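D-alanyl-D-alanine carboxypeptidase (Mycobacterium tuberculosis H37Rv, PDB 4RYE) probably trims the terminal D-alanine from peptidoglycan stem peptides, as a serine-type penicillin-binding D,D-carboxypeptidase of cell wall biogenesis. Local coordinates at residues Arg87-Arg92 with Met181-Asn186. Residues are numbered along the deposited sequence; the frame is centred on the assembly and turned at random.
Sequences RSYTAR and MFPSDN
Y89 reaches across to F182 and P183 with a single side of its ring, the CD2-CE2 bond. The two aromatic planes are only 23° from parallel but shifted so far along their planes, centroids 5.4 Å from each other, that little of one ring lies over the other. The touching atoms are Y89 CE2, 3.6 Å from F182 CE2, and Y89 CD2, 3.7 Å from F182 CZ. F182 gets there because its CG is anti to the backbone N (chi1 -167°), which brings the far end of the ring up to the tyrosine. A flat, apolar phenylalanine suits this buried site among Y89, V81 and V83. Beside the pair, P183 CG comes to 4.0 Å from Y89 CD2, while P183 CD stands 3.4 Å above the F182 ring, near its outer atoms. A rigid proline suits this place, touching both rings with little freedom to move away. Within the penicillin-binding fold the contact joins a two-stranded antiparallel pair, 66-68 with 88-90, which leads into helix 91-100, to the β-hairpin 179-184/187-192. The F182 side chain is about 12 Å from that of K50, the probable proton acceptor. Tyrosine suits a buried place that still offers its hydroxyl partners: OH hydrogen-bonds to K84 N and, at 2.8 Å, to a water lying in the ring plane. That water donates to P183 O at 2.7 Å, bridging the two strands where no direct hydrogen bond does.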
ATOM      1  N   ARG A  87      13.865  19.980  12.157  1.00 29.65           N
ATOM      2  CA  ARG A  87      12.642  20.573  11.639  1.00 34.47           C
ATOM      3  C   ARG A  87      11.409  19.870  12.210  1.00 32.01           C
ATOM      4  O   ARG A  87      11.426  18.666  12.500  1.00 27.24           O
ATOM      5  CB  ARG A  87      12.618  20.541  10.101  1.00 31.38           C
ATOM      6  CG  ARG A  87      13.443  21.647   9.420  1.00 35.28           C
ATOM      7  CD  ARG A  87      14.953  21.493   9.656  1.00 38.45           C
ATOM      8  NE  ARG A  87      15.754  22.116   8.602  1.00 40.06           N
ATOM      9  CZ  ARG A  87      17.044  21.866   8.402  1.00 45.14           C
ATOM     10  NH1 ARG A  87      17.675  21.005   9.187  1.00 41.65           N
ATOM     11  NH2 ARG A  87      17.704  22.470   7.417  1.00 48.25           N
ATOM     12  N   SER A  88      10.335  20.636  12.368  1.00 29.44           N
ATOM     13  CA  SER A  88       9.089  20.114  12.915  1.00 30.74           C
ATOM     14  C   SER A  88       8.138  19.680  11.800  1.00 29.45           C
ATOM     15  O   SER A  88       8.043  20.346  10.768  1.00 25.61           O
ATOM     16  CB  SER A  88       8.433  21.194  13.778  1.00 39.31           C
ATOM     17  OG  SER A  88       7.317  20.677  14.466  1.00 44.47           O
ATOM     18  N   TYR A  89       7.433  18.567  12.004  1.00 24.14           N
ATOM     19  CA  TYR A  89       6.471  18.066  11.022  1.00 22.53           C
ATOM     20  C   TYR A  89       5.239  17.566  11.754  1.00 23.74           C
ATOM     21  O   TYR A  89       5.349  17.076  12.878  1.00 24.10           O
ATOM     22  CB  TYR A  89       7.077  16.909  10.210  1.00 21.79           C
ATOM     23  CG  TYR A  89       8.338  17.301   9.485  1.00 22.77           C
ATOM     24  CD1 TYR A  89       9.574  17.218  10.113  1.00 24.45           C
ATOM     25  CD2 TYR A  89       8.291  17.782   8.184  1.00 23.10           C
ATOM     26  CE1 TYR A  89      10.738  17.609   9.461  1.00 24.77           C
ATOM     27  CE2 TYR A  89       9.455  18.183   7.520  1.00 26.50           C
ATOM     28  CZ  TYR A  89      10.669  18.086   8.168  1.00 26.49           C
ATOM     29  OH  TYR A  89      11.823  18.468   7.531  1.00 27.88           O
ATOM     30  N   THR A  90       4.070  17.676  11.127  1.00 21.58           N
ATOM     31  CA  THR A  90       2.861  17.084  11.698  1.00 21.44           C
ATOM     32  C   THR A  90       2.707  15.651  11.223  1.00 20.98           C
ATOM     33  O   THR A  90       3.274  15.253  10.191  1.00 18.93           O
ATOM     34  CB  THR A  90       1.590  17.847  11.299  1.00 22.24           C
ATOM     35  OG1 THR A  90       1.397  17.722   9.884  1.00 22.51           O
ATOM     36  CG2 THR A  90       1.695  19.313  11.670  1.00 22.47           C
ATOM     37  N   ALA A  91       1.935  14.870  11.972  1.00 19.54           N
ATOM     38  CA  ALA A  91       1.598  13.513  11.553  1.00 20.36           C
ATOM     39  C   ALA A  91       0.953  13.513  10.173  1.00 19.23           C
ATOM     40  O   ALA A  91       1.219  12.630   9.369  1.00 20.50           O
ATOM     41  CB  ALA A  91       0.672  12.857  12.568  1.00 17.43           C
ATOM     42  N   ARG A  92       0.095  14.496   9.905  1.00 20.82           N
ATOM     43  CA  ARG A  92      -0.581  14.578   8.607  1.00 19.83           C
ATOM     44  C   ARG A  92       0.449  14.785   7.497  1.00 20.18           C
ATOM     45  O   ARG A  92       0.424  14.092   6.476  1.00 21.41           O
ATOM     46  CB  ARG A  92      -1.615  15.713   8.590  1.00 20.72           C
ATOM     47  CG  ARG A  92      -2.278  15.948   7.222  1.00 18.62           C
ATOM     48  CD  ARG A  92      -2.966  14.675   6.747  1.00 22.99           C
ATOM     49  NE  ARG A  92      -3.539  14.766   5.404  1.00 26.07           N
ATOM     50  CZ  ARG A  92      -4.824  15.020   5.157  1.00 32.25           C
ATOM     51  NH1 ARG A  92      -5.671  15.230   6.160  1.00 29.08           N
ATOM     52  NH2 ARG A  92      -5.263  15.069   3.908  1.00 30.89           N
HETATM   53  N   MSE A 181       0.872  19.636   0.306  1.00 25.64           N
HETATM   54  CA  MSE A 181       1.935  20.572   0.638  1.00 26.62           C
HETATM   55  C   MSE A 181       2.816  19.960   1.720  1.00 26.17           C
HETATM   56  O   MSE A 181       2.312  19.425   2.710  1.00 31.15           O
HETATM   57  CB  MSE A 181       1.353  21.898   1.136  1.00 32.75           C
HETATM   58  CG  MSE A 181       0.576  22.703   0.103  1.00 38.86           C
HETATM   59 SE   MSE A 181       1.520  23.058  -1.574  0.65 41.77          SE
HETATM   60  CE  MSE A 181       3.183  23.760  -0.945  1.00 32.56           C
ATOM     61  N   PHE A 182       4.130  20.040   1.538  1.00 27.33           N
ATOM     62  CA  PHE A 182       5.063  19.522   2.531  1.00 26.95           C
ATOM     63  C   PHE A 182       6.075  20.610   2.883  1.00 31.53           C
ATOM     64  O   PHE A 182       6.506  21.362   2.009  1.00 30.32           O
ATOM     65  CB  PHE A 182       5.758  18.269   1.996  1.00 26.00           C
ATOM     66  CG  PHE A 182       6.501  17.492   3.043  1.00 26.77           C
ATOM     67  CD1 PHE A 182       5.840  16.564   3.833  1.00 26.31           C
ATOM     68  CD2 PHE A 182       7.863  17.693   3.238  1.00 28.66           C
ATOM     69  CE1 PHE A 182       6.527  15.840   4.803  1.00 27.67           C
ATOM     70  CE2 PHE A 182       8.556  16.985   4.200  1.00 30.06           C
ATOM     71  CZ  PHE A 182       7.886  16.054   4.991  1.00 32.54           C
ATOM     72  N   PRO A 183       6.434  20.722   4.173  1.00 33.37           N
ATOM     73  CA  PRO A 183       7.371  21.770   4.605  1.00 33.59           C
ATOM     74  C   PRO A 183       8.729  21.672   3.910  1.00 39.24           C
ATOM     75  O   PRO A 183       9.209  20.574   3.624  1.00 33.85           O
ATOM     76  CB  PRO A 183       7.534  21.499   6.104  1.00 34.86           C
ATOM     77  CG  PRO A 183       6.291  20.790   6.504  1.00 32.93           C
ATOM     78  CD  PRO A 183       5.910  19.945   5.310  1.00 30.26           C
ATOM     79  N   SER A 184       9.327  22.827   3.632  1.00 43.48           N
ATOM     80  CA  SER A 184      10.674  22.897   3.085  1.00 49.00           C
ATOM     81  C   SER A 184      11.356  24.089   3.728  1.00 54.61           C
ATOM     82  O   SER A 184      10.737  24.802   4.519  1.00 56.38           O
ATOM     83  CB  SER A 184      10.637  23.072   1.566  1.00 54.52           C
ATOM     84  OG  SER A 184      10.046  24.309   1.209  1.00 61.29           O
ATOM     85  N   ASP A 185      12.627  24.303   3.404  1.00 62.39           N
ATOM     86  CA  ASP A 185      13.335  25.485   3.886  1.00 70.83           C
ATOM     87  C   ASP A 185      12.583  26.748   3.473  1.00 74.91           C
ATOM     88  O   ASP A 185      12.159  27.532   4.326  1.00 82.42           O
ATOM     89  CB  ASP A 185      14.768  25.516   3.355  1.00 73.75           C
ATOM     90  N   ASN A 186      12.387  26.916   2.166  1.00 72.24           N
ATOM     91  CA  ASN A 186      11.703  28.090   1.613  1.00 73.98           C
ATOM     92  C   ASN A 186      10.187  28.128   1.826  1.00 68.56           C
ATOM     93  O   ASN A 186       9.470  28.785   1.071  1.00 70.90           O
ATOM     94  CB  ASN A 186      11.997  28.228   0.114  1.00 75.63           C
ATOM     95  CG  ASN A 186      13.378  28.773  -0.164  1.00 81.08           C
ATOM     96  OD1 ASN A 186      14.332  28.466   0.547  1.00 85.65           O
ATOM     97  ND2 ASN A 186      13.491  29.595  -1.203  1.00 84.33           N
TER
HETATM   98  O   HOH W   1      11.322  19.980   5.269  1.00 31.23           O